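Local coordinates for protein polyprenyl synthetase (PDB 6KD7) that probably joins isoprenoid diphosphates head to tail as a magnesium-dependent prenyltransferase, a geranylgeranyl pyrophosphate synthase of the FPP/GGPP synthase family, at residues 197-208 and 315-324; 136-147 and 163-172. All coordinates share one frame; numbering follows the deposited sequence.

In the fold
The two contacts lie in series along the chain: contact 2 closes before contact 1 opens. Contact 2 pairs helix 123-150 with helix 158-183, and contact 1 sets helix 188-215, the next helix in order, against helix 309-322 near the C-terminus. Their centres are about 17 Å apart. Helices 158-183 and 188-215 join them directly, since Ile199 and Leu203 of contact 1 pack on Val171 and Ser170 of contact 2. Together they build part of the all-helical bundle of the prenyl synthase fold around its active-site region. Contact 1 contributes Phe205 to the pyrophosphate pocket, whereas in contact 2 the side chain of Lys168 comes within about 4 Å of a magnesium ion.

Contact 1 (197-208 and 315-324)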
loop_
_atom_site.group_PDB
_atom_site.type_symbol
_atom_site.label_atom_id
_atom_site.label_comp_id
_atom_site.label_asym_id
_atom_site.label_seq_id
_atom_site.Cartn_x
_atom_site.Cartn_y
_atom_site.Cartn_z
ATOM N N TYR A 197 34.100 -35.959 4.965
ATOM C CA TYR A 197 33.691 -36.324 3.598
ATOM C C TYR A 197 32.469 -35.455 3.242
ATOM O O TYR A 197 32.456 -34.854 2.154
ATOM C CB TYR A 197 33.367 -37.822 3.510
ATOM C CG TYR A 197 32.488 -38.215 2.359
ATOM C CD1 TYR A 197 32.856 -37.970 1.048
ATOM C CD2 TYR A 197 31.289 -38.841 2.585
ATOM C CE1 TYR A 197 32.051 -38.359 -0.019
ATOM C CE2 TYR A 197 30.459 -39.188 1.539
ATOM C CZ TYR A 197 30.833 -38.922 0.236
ATOM O OH TYR A 197 29.979 -39.256 -0.767
ATOM N N GLY A 198 31.435 -35.511 4.078
ATOM C CA GLY A 198 30.179 -34.738 3.910
ATOM C C GLY A 198 30.474 -33.236 3.725
ATOM O O GLY A 198 29.918 -32.649 2.825
ATOM N N ILE A 199 31.397 -32.662 4.469
ATOM C CA ILE A 199 31.760 -31.241 4.286
ATOM C C ILE A 199 32.270 -31.041 2.859
ATOM O O ILE A 199 31.782 -30.127 2.201
ATOM C CB ILE A 199 32.736 -30.765 5.357
ATOM C CG1 ILE A 199 32.096 -30.788 6.745
ATOM C CG2 ILE A 199 33.279 -29.377 5.042
ATOM C CD1 ILE A 199 30.878 -29.900 6.914
ATOM N N ASN A 200 33.210 -31.846 2.392
ATOM C CA ASN A 200 33.835 -31.614 1.063
ATOM C C ASN A 200 32.762 -31.893 0.005
ATOM O O ASN A 200 32.630 -31.144 -0.958
ATOM C CB ASN A 200 35.095 -32.467 0.879
ATOM C CG ASN A 200 36.295 -31.936 1.638
ATOM O OD1 ASN A 200 37.018 -32.666 2.362
ATOM N ND2 ASN A 200 36.550 -30.666 1.422
ATOM N N LEU A 201 31.947 -32.907 0.203
ATOM C CA LEU A 201 30.911 -33.210 -0.790
ATOM C C LEU A 201 29.946 -32.011 -0.862
ATOM O O LEU A 201 29.414 -31.727 -1.945
ATOM C CB LEU A 201 30.177 -34.488 -0.374
ATOM C CG LEU A 201 29.121 -34.987 -1.348
ATOM C CD1 LEU A 201 29.738 -35.624 -2.586
ATOM C CD2 LEU A 201 28.193 -35.978 -0.676
ATOM N N GLY A 202 29.589 -31.469 0.295
ATOM C CA GLY A 202 28.523 -30.454 0.412
ATOM C C GLY A 202 29.020 -29.157 -0.214
ATOM O O GLY A 202 28.258 -28.525 -0.939
ATOM N N LEU A 203 30.289 -28.847 -0.010
ATOM C CA LEU A 203 30.916 -27.666 -0.624
ATOM C C LEU A 203 30.971 -27.825 -2.150
ATOM O O LEU A 203 30.628 -26.880 -2.865
ATOM C CB LEU A 203 32.287 -27.453 0.009
ATOM C CG LEU A 203 32.286 -26.861 1.418
ATOM C CD1 LEU A 203 33.704 -26.887 2.006
ATOM C CD2 LEU A 203 31.752 -25.426 1.431
ATOM N N ALA A 204 31.371 -28.981 -2.662
ATOM C CA ALA A 204 31.358 -29.245 -4.108
ATOM C C ALA A 204 29.933 -29.063 -4.618
ATOM O O ALA A 204 29.730 -28.497 -5.697
ATOM C CB ALA A 204 31.886 -30.641 -4.409
ATOM N N PHE A 205 28.976 -29.646 -3.933
ATOM C CA PHE A 205 27.565 -29.626 -4.386
ATOM C C PHE A 205 27.068 -28.143 -4.499
ATOM O O PHE A 205 26.389 -27.754 -5.463
ATOM C CB PHE A 205 26.756 -30.484 -3.415
ATOM C CG PHE A 205 25.321 -30.714 -3.789
ATOM C CD1 PHE A 205 24.994 -31.264 -5.031
ATOM C CD2 PHE A 205 24.297 -30.410 -2.896
ATOM C CE1 PHE A 205 23.670 -31.488 -5.390
ATOM C CE2 PHE A 205 22.971 -30.662 -3.251
ATOM C CZ PHE A 205 22.656 -31.156 -4.506
ATOM N N GLN A 206 27.376 -27.316 -3.512
ATOM C CA GLN A 206 26.888 -25.926 -3.439
ATOM C C GLN A 206 27.628 -25.098 -4.489
ATOM O O GLN A 206 26.967 -24.278 -5.144
ATOM C CB GLN A 206 27.091 -25.345 -2.054
ATOM C CG GLN A 206 26.648 -23.905 -1.956
ATOM C CD GLN A 206 25.227 -23.671 -2.404
ATOM O OE1 GLN A 206 24.962 -22.720 -3.131
ATOM N NE2 GLN A 206 24.318 -24.517 -1.964
ATOM N N LEU A 207 28.933 -25.293 -4.646
ATOM C CA LEU A 207 29.688 -24.608 -5.724
ATOM C C LEU A 207 29.100 -24.980 -7.082
ATOM O O LEU A 207 29.010 -24.071 -7.956
ATOM C CB LEU A 207 31.182 -24.858 -5.606
ATOM C CG LEU A 207 31.790 -24.187 -4.379
ATOM C CD1 LEU A 207 33.246 -24.551 -4.243
ATOM C CD2 LEU A 207 31.655 -22.675 -4.447
ATOM N N MET A 208 28.642 -26.222 -7.231
ATOM C CA MET A 208 27.963 -26.669 -8.472
ATOM C C MET A 208 26.645 -25.902 -8.625
ATOM O O MET A 208 26.366 -25.464 -9.721
ATOM C CB MET A 208 27.670 -28.170 -8.438
ATOM C CG MET A 208 27.117 -28.702 -9.740
ATOM S SD MET A 208 26.755 -30.470 -9.721
ATOM C CE MET A 208 25.198 -30.523 -8.842
ATOM N N LEU A 315 30.199 -45.336 -2.882
ATOM C CA LEU A 315 30.203 -43.941 -2.394
ATOM C C LEU A 315 30.913 -43.078 -3.428
ATOM O O LEU A 315 30.526 -41.921 -3.563
ATOM C CB LEU A 315 30.940 -43.862 -1.064
ATOM C CG LEU A 315 30.381 -42.901 -0.034
ATOM C CD1 LEU A 315 28.886 -43.111 0.155
ATOM C CD2 LEU A 315 31.130 -43.089 1.292
ATOM N N THR A 316 31.953 -43.611 -4.070
ATOM C CA THR A 316 32.779 -42.844 -5.024
ATOM C C THR A 316 31.906 -42.540 -6.245
ATOM O O THR A 316 31.907 -41.392 -6.697
ATOM C CB THR A 316 34.077 -43.557 -5.404
ATOM O OG1 THR A 316 34.973 -43.516 -4.302
ATOM C CG2 THR A 316 34.787 -42.896 -6.568
ATOM N N ASP A 317 31.160 -43.532 -6.697
ATOM C CA ASP A 317 30.230 -43.421 -7.837
ATOM C C ASP A 317 29.098 -42.475 -7.472
ATOM O O ASP A 317 28.633 -41.762 -8.358
ATOM C CB ASP A 317 29.607 -44.768 -8.225
ATOM C CG ASP A 317 30.612 -45.679 -8.933
ATOM O OD1 ASP A 317 31.724 -45.151 -9.321
ATOM O OD2 ASP A 317 30.302 -46.918 -9.071
ATOM N N PHE A 318 28.570 -42.567 -6.261
ATOM C CA PHE A 318 27.439 -41.705 -5.841
ATOM C C PHE A 318 27.895 -40.230 -5.869
ATOM O O PHE A 318 27.192 -39.400 -6.394
ATOM C CB PHE A 318 26.913 -42.148 -4.489
ATOM C CG PHE A 318 26.104 -41.095 -3.793
ATOM C CD1 PHE A 318 26.729 -40.143 -3.013
ATOM C CD2 PHE A 318 24.729 -41.080 -3.901
ATOM C CE1 PHE A 318 25.983 -39.195 -2.348
ATOM C CE2 PHE A 318 23.992 -40.099 -3.271
ATOM C CZ PHE A 318 24.625 -39.165 -2.497
ATOM N N SER A 319 29.104 -39.963 -5.408
ATOM C CA SER A 319 29.719 -38.631 -5.340
ATOM C C SER A 319 29.889 -38.100 -6.761
ATOM O O SER A 319 29.577 -36.925 -6.999
ATOM C CB SER A 319 31.028 -38.665 -4.608
ATOM O OG SER A 319 30.836 -39.080 -3.272
ATOM N N LEU A 320 30.399 -38.920 -7.669
ATOM C CA LEU A 320 30.583 -38.482 -9.071
ATOM C C LEU A 320 29.197 -38.272 -9.714
ATOM O O LEU A 320 28.999 -37.211 -10.238
ATOM C CB LEU A 320 31.479 -39.478 -9.805
ATOM C CG LEU A 320 32.931 -39.558 -9.308
ATOM C CD1 LEU A 320 33.641 -40.759 -9.919
ATOM C CD2 LEU A 320 33.711 -38.298 -9.602
ATOM N N GLN A 321 28.246 -39.166 -9.506
ATOM C CA GLN A 321 26.912 -38.961 -10.114
ATOM C C GLN A 321 26.286 -37.659 -9.589
ATOM O O GLN A 321 25.691 -36.952 -10.390
ATOM C CB GLN A 321 26.026 -40.161 -9.798
ATOM C CG GLN A 321 24.634 -40.059 -10.398
ATOM C CD GLN A 321 23.636 -40.969 -9.725
ATOM O OE1 GLN A 321 23.796 -42.186 -9.695
ATOM N NE2 GLN A 321 22.584 -40.378 -9.180
ATOM N N LEU A 322 26.459 -37.345 -8.304
ATOM C CA LEU A 322 25.814 -36.167 -7.661
ATOM C C LEU A 322 26.331 -34.908 -8.357
ATOM O O LEU A 322 25.526 -34.019 -8.604
ATOM C CB LEU A 322 26.155 -36.117 -6.166
ATOM C CG LEU A 322 25.481 -34.999 -5.369
ATOM C CD1 LEU A 322 23.973 -35.192 -5.301
ATOM C CD2 LEU A 322 26.072 -34.901 -3.973
ATOM N N MET A 323 27.602 -34.914 -8.747
ATOM C CA MET A 323 28.314 -33.748 -9.333
ATOM C C MET A 323 28.162 -33.734 -10.858
ATOM O O MET A 323 28.956 -33.078 -11.518
ATOM C CB MET A 323 29.795 -33.811 -8.963
ATOM C CG MET A 323 30.257 -32.676 -8.078
ATOM S SD MET A 323 29.169 -32.294 -6.708
ATOM C CE MET A 323 29.598 -33.591 -5.558
ATOM N N GLY A 324 27.171 -34.458 -11.367
ATOM C CA GLY A 324 26.858 -34.600 -12.807
ATOM C C GLY A 324 28.005 -35.149 -13.658
ATOM O O GLY A 324 28.034 -34.811 -14.857
#
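Tyr197 and Ser319 supply the polar link between helix 188-215 and helix 309-322: Tyr197 OH donates to Ser319 OG at 2.7 Å. The serine oxygen lies at the edge of the tyrosine ring, in its plane. Ser319 OG in turn donates to Leu315 O at 2.9 Å, tilted 26° from the carbonyl plane, and Ser319 N reaches the same oxygen from the opposite face. A small hydroxyl suits this buried place because it can accept from the phenol while giving its own proton to the helix behind it.

Apolar packing makes up the rest. Leu201 turns its CG anti to the backbone N (chi1 -176°), which carries CD1 to 3.6 Å from Met323 CE; Ala204, small enough to admit the methionine, meets the same methyl with its CB. The segments run nearly parallel, 20° apart, in the helical bundle of the prenyl synthase fold, and their axes stand 11.0 Å apart, a spacing that leaves room for leucine, methionine and aromatic side chains between them. Phe205, whose side chain also touches the bound pyrophosphate, crosses Leu322 at about a right angle, CE1 lying 3.7 Å from Leu322 CD1.

Sulfur fills the far end. Met208, bent at chi3, brings SD to 3.7 Å from Met323 CA, just where the helix ends in a Schellman motif with Gly324, at positive phi, as its C-prime residue.

Contact 2 (136-147 and 163-172); sequences TALEVCEGQQHD and NMIKLKTSVL
Met164 reaches across to Gly143, His146 and Asp147 where segments 136-147 and 163-172, on helices 123-150 and 158-183 of the prenyl synthase bundle, run roughly antiparallel, crossing at -143° with their segment axes only 6.9 Å apart at the closest. Its chain, bent at chi2 and chi3, rests Met164 CG 3.4 Å from Gly143 O and swings CE beside the Asp147 carboxylate; an unbranched, flexible methionine can follow such a path. Three residues on, Leu167 lays CB over Gly143 CA and spreads its methyls, CD1 to the edge of the His146 ring and CD2 to 3.7 Å from Glu139 CB. Its carbonyl receives a CA-H...O contact from Val140, with 3.4 Å between Val140 CA and Leu167 O. Gly143 permits this closeness, for a CB there would clash with Lys168 N and Leu167 C.

Lys168 lies across Gln144 at about a right angle, its CE 3.4 Å from Gln144 OE1, and ends in a salt bridge: Lys168 NZ stands 3.0 Å from Asp147 OD2, a weak hydrogen bond. With the amine gone, as in an alanine here, the Asp147 carboxylate would probably lose its positive mate and the Gln144 amide would be freer to turn.

Lys168 sits within a wider pi-type turn at 166-170; just past it, Val171 faces helix 123-150 again. Val171 CG2 of its beta-branched side chain packs 4.1 Å from Val140 CG2, while CB touches Glu139 OE1. Leu172 then closes the contact, its CA lying 3.6 Å from Thr136 CG2, the methyl that meets the second helix, while Thr136 OG1 is hydrogen-bonded to Val132 O one turn back.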
loop_
_atom_site.group_PDB
_atom_site.type_symbol
_atom_site.label_atom_id
_atom_site.label_comp_id
_atom_site.label_asym_id
_atom_site.label_seq_id
_atom_site.Cartn_x
_atom_site.Cartn_y
_atom_site.Cartn_z
ATOM N N THR A 136 24.768 -28.660 14.452
ATOM C CA THR A 136 24.512 -28.491 13.009
ATOM C C THR A 136 23.360 -27.483 12.832
ATOM O O THR A 136 23.526 -26.562 12.050
ATOM C CB THR A 136 24.254 -29.851 12.343
ATOM O OG1 THR A 136 25.458 -30.602 12.566
ATOM C CG2 THR A 136 23.935 -29.719 10.866
ATOM N N ALA A 137 22.265 -27.620 13.561
ATOM C CA ALA A 137 21.085 -26.758 13.357
ATOM C C ALA A 137 21.496 -25.299 13.643
ATOM O O ALA A 137 21.191 -24.405 12.856
ATOM C CB ALA A 137 19.971 -27.239 14.225
ATOM N N LEU A 138 22.325 -25.073 14.656
ATOM C CA LEU A 138 22.665 -23.708 15.081
ATOM C C LEU A 138 23.646 -23.171 14.077
ATOM O O LEU A 138 23.587 -21.958 13.796
ATOM C CB LEU A 138 23.236 -23.686 16.492
ATOM C CG LEU A 138 23.544 -22.292 17.056
ATOM C CD1 LEU A 138 22.273 -21.429 17.062
ATOM C CD2 LEU A 138 24.109 -22.395 18.480
ATOM N N GLU A 139 24.471 -24.047 13.500
ATOM C CA GLU A 139 25.430 -23.606 12.467
ATOM C C GLU A 139 24.653 -23.148 11.223
ATOM O O GLU A 139 25.072 -22.181 10.580
ATOM C CB GLU A 139 26.376 -24.762 12.112
ATOM C CG GLU A 139 27.495 -24.927 13.127
ATOM C CD GLU A 139 28.290 -26.224 13.015
ATOM O OE1 GLU A 139 27.768 -27.223 12.454
ATOM O OE2 GLU A 139 29.399 -26.210 13.516
ATOM N N VAL A 140 23.602 -23.881 10.864
ATOM C CA VAL A 140 22.756 -23.553 9.693
ATOM C C VAL A 140 22.168 -22.142 9.954
ATOM O O VAL A 140 22.186 -21.338 9.028
ATOM C CB VAL A 140 21.718 -24.659 9.444
ATOM C CG1 VAL A 140 20.604 -24.251 8.476
ATOM C CG2 VAL A 140 22.410 -25.920 8.920
ATOM N N CYS A 141 21.710 -21.834 11.167
ATOM C CA CYS A 141 21.198 -20.466 11.509
ATOM C C CYS A 141 22.302 -19.420 11.264
ATOM O O CYS A 141 22.034 -18.356 10.632
ATOM C CB CYS A 141 20.664 -20.380 12.929
ATOM S SG CYS A 141 19.207 -21.414 13.203
ATOM N N GLU A 142 23.528 -19.704 11.684
ATOM C CA GLU A 142 24.648 -18.764 11.528
ATOM C C GLU A 142 24.923 -18.583 10.045
ATOM O O GLU A 142 25.186 -17.456 9.626
ATOM C CB GLU A 142 25.904 -19.229 12.255
ATOM C CG GLU A 142 25.707 -19.298 13.756
ATOM C CD GLU A 142 26.928 -19.768 14.547
ATOM O OE1 GLU A 142 27.942 -20.079 13.883
ATOM O OE2 GLU A 142 26.848 -19.809 15.812
ATOM N N GLY A 143 24.925 -19.661 9.278
ATOM C CA GLY A 143 25.185 -19.530 7.840
ATOM C C GLY A 143 24.148 -18.629 7.161
ATOM O O GLY A 143 24.538 -17.876 6.281
ATOM N N GLN A 144 22.877 -18.759 7.544
ATOM C CA GLN A 144 21.757 -17.955 7.029
ATOM C C GLN A 144 22.066 -16.499 7.346
ATOM O O GLN A 144 21.956 -15.645 6.415
ATOM C CB GLN A 144 20.412 -18.304 7.662
ATOM C CG GLN A 144 19.772 -19.578 7.120
ATOM C CD GLN A 144 19.448 -19.492 5.641
ATOM O OE1 GLN A 144 19.422 -18.395 5.044
ATOM N NE2 GLN A 144 19.211 -20.663 5.040
ATOM N N GLN A 145 22.458 -16.218 8.585
ATOM C CA GLN A 145 22.691 -14.808 8.976
ATOM C C GLN A 145 23.864 -14.241 8.197
ATOM O O GLN A 145 23.778 -13.089 7.809
ATOM C CB GLN A 145 22.963 -14.631 10.455
ATOM C CG GLN A 145 23.067 -13.167 10.869
ATOM C CD GLN A 145 21.821 -12.377 10.555
ATOM O OE1 GLN A 145 20.698 -12.812 10.829
ATOM N NE2 GLN A 145 22.029 -11.245 9.902
ATOM N N HIS A 146 24.933 -15.008 7.996
ATOM C CA HIS A 146 26.098 -14.531 7.224
ATOM C C HIS A 146 25.616 -14.183 5.815
ATOM O O HIS A 146 26.049 -13.171 5.270
ATOM C CB HIS A 146 27.219 -15.585 7.176
ATOM C CG HIS A 146 27.953 -15.715 8.466
ATOM N ND1 HIS A 146 28.126 -16.928 9.126
ATOM C CD2 HIS A 146 28.542 -14.799 9.233
ATOM C CE1 HIS A 146 28.782 -16.732 10.245
ATOM N NE2 HIS A 146 29.039 -15.442 10.326
ATOM N N ASP A 147 24.810 -15.041 5.210
ATOM C CA ASP A 147 24.362 -14.825 3.817
ATOM C C ASP A 147 23.556 -13.501 3.769
ATOM O O ASP A 147 23.724 -12.726 2.823
ATOM C CB ASP A 147 23.537 -16.000 3.332
ATOM C CG ASP A 147 23.465 -16.117 1.815
ATOM O OD1 ASP A 147 24.346 -15.647 1.127
ATOM O OD2 ASP A 147 22.552 -16.708 1.362
ATOM N N ASN A 163 33.191 -20.209 4.049
ATOM C CA ASN A 163 32.743 -20.404 5.449
ATOM C C ASN A 163 31.210 -20.307 5.500
ATOM O O ASN A 163 30.571 -21.154 6.166
ATOM C CB ASN A 163 33.464 -19.430 6.382
ATOM C CG ASN A 163 33.044 -19.666 7.810
ATOM O OD1 ASN A 163 33.278 -20.743 8.307
ATOM N ND2 ASN A 163 32.299 -18.752 8.414
ATOM N N MET A 164 30.606 -19.354 4.777
ATOM C CA MET A 164 29.145 -19.181 4.860
ATOM C C MET A 164 28.453 -20.414 4.249
ATOM O O MET A 164 27.542 -21.001 4.913
ATOM C CB MET A 164 28.727 -17.876 4.183
ATOM C CG MET A 164 27.214 -17.666 4.142
ATOM S SD MET A 164 26.371 -18.511 2.791
ATOM C CE MET A 164 26.967 -17.579 1.377
ATOM N N ILE A 165 28.824 -20.806 3.028
ATOM C CA ILE A 165 28.158 -21.970 2.387
ATOM C C ILE A 165 28.471 -23.268 3.146
ATOM O O ILE A 165 27.601 -24.189 3.173
ATOM C CB ILE A 165 28.455 -22.093 0.889
ATOM C CG1 ILE A 165 29.935 -22.279 0.589
ATOM C CG2 ILE A 165 27.824 -20.924 0.143
ATOM C CD1 ILE A 165 30.168 -22.781 -0.827
ATOM N N LYS A 166 29.589 -23.325 3.852
ATOM C CA LYS A 166 29.872 -24.523 4.671
ATOM C C LYS A 166 28.796 -24.630 5.738
ATOM O O LYS A 166 28.147 -25.718 5.842
ATOM C CB LYS A 166 31.264 -24.454 5.294
ATOM C CG LYS A 166 31.579 -25.654 6.183
ATOM C CD LYS A 166 32.950 -25.587 6.797
ATOM C CE LYS A 166 32.939 -25.747 8.288
ATOM N NZ LYS A 166 34.204 -25.204 8.828
ATOM N N LEU A 167 28.614 -23.553 6.511
ATOM C CA LEU A 167 27.591 -23.512 7.599
ATOM C C LEU A 167 26.181 -23.672 7.023
ATOM O O LEU A 167 25.348 -24.384 7.614
ATOM C CB LEU A 167 27.738 -22.197 8.370
ATOM C CG LEU A 167 29.051 -22.047 9.135
ATOM C CD1 LEU A 167 29.247 -20.655 9.686
ATOM C CD2 LEU A 167 29.086 -23.024 10.289
ATOM N N LYS A 168 25.880 -23.025 5.913
ATOM C CA LYS A 168 24.477 -22.932 5.456
ATOM C C LYS A 168 24.053 -24.221 4.743
ATOM O O LYS A 168 22.851 -24.537 4.803
ATOM C CB LYS A 168 24.305 -21.741 4.508
ATOM C CG LYS A 168 22.865 -21.321 4.230
ATOM C CD LYS A 168 22.782 -20.588 2.921
ATOM C CE LYS A 168 21.971 -19.315 2.990
ATOM N NZ LYS A 168 21.003 -19.195 1.869
ATOM N N THR A 169 24.963 -24.843 3.997
ATOM C CA THR A 169 24.567 -26.005 3.167
ATOM C C THR A 169 25.402 -27.278 3.372
ATOM O O THR A 169 24.927 -28.299 2.965
ATOM C CB THR A 169 24.646 -25.631 1.684
ATOM O OG1 THR A 169 26.021 -25.557 1.352
ATOM C CG2 THR A 169 24.007 -24.304 1.352
ATOM N N SER A 170 26.593 -27.206 3.949
ATOM C CA SER A 170 27.470 -28.402 4.020
ATOM C C SER A 170 27.456 -29.110 5.374
ATOM O O SER A 170 27.456 -30.319 5.376
ATOM C CB SER A 170 28.854 -28.038 3.631
ATOM O OG SER A 170 28.874 -27.502 2.327
ATOM N N VAL A 171 27.428 -28.376 6.476
ATOM C CA VAL A 171 27.481 -29.055 7.811
ATOM C C VAL A 171 26.358 -30.083 7.929
ATOM O O VAL A 171 26.567 -31.076 8.605
ATOM C CB VAL A 171 27.500 -28.081 9.004
ATOM C CG1 VAL A 171 28.765 -27.260 8.996
ATOM C CG2 VAL A 171 26.276 -27.195 9.050
ATOM N N LEU A 172 25.191 -29.877 7.324
ATOM C CA LEU A 172 24.077 -30.823 7.459
ATOM C C LEU A 172 24.365 -32.075 6.631
ATOM O O LEU A 172 23.796 -33.109 6.959
ATOM C CB LEU A 172 22.762 -30.192 7.040
ATOM C CG LEU A 172 21.537 -31.090 7.051
ATOM C CD1 LEU A 172 21.189 -31.543 8.467
ATOM C CD2 LEU A 172 20.354 -30.379 6.389
#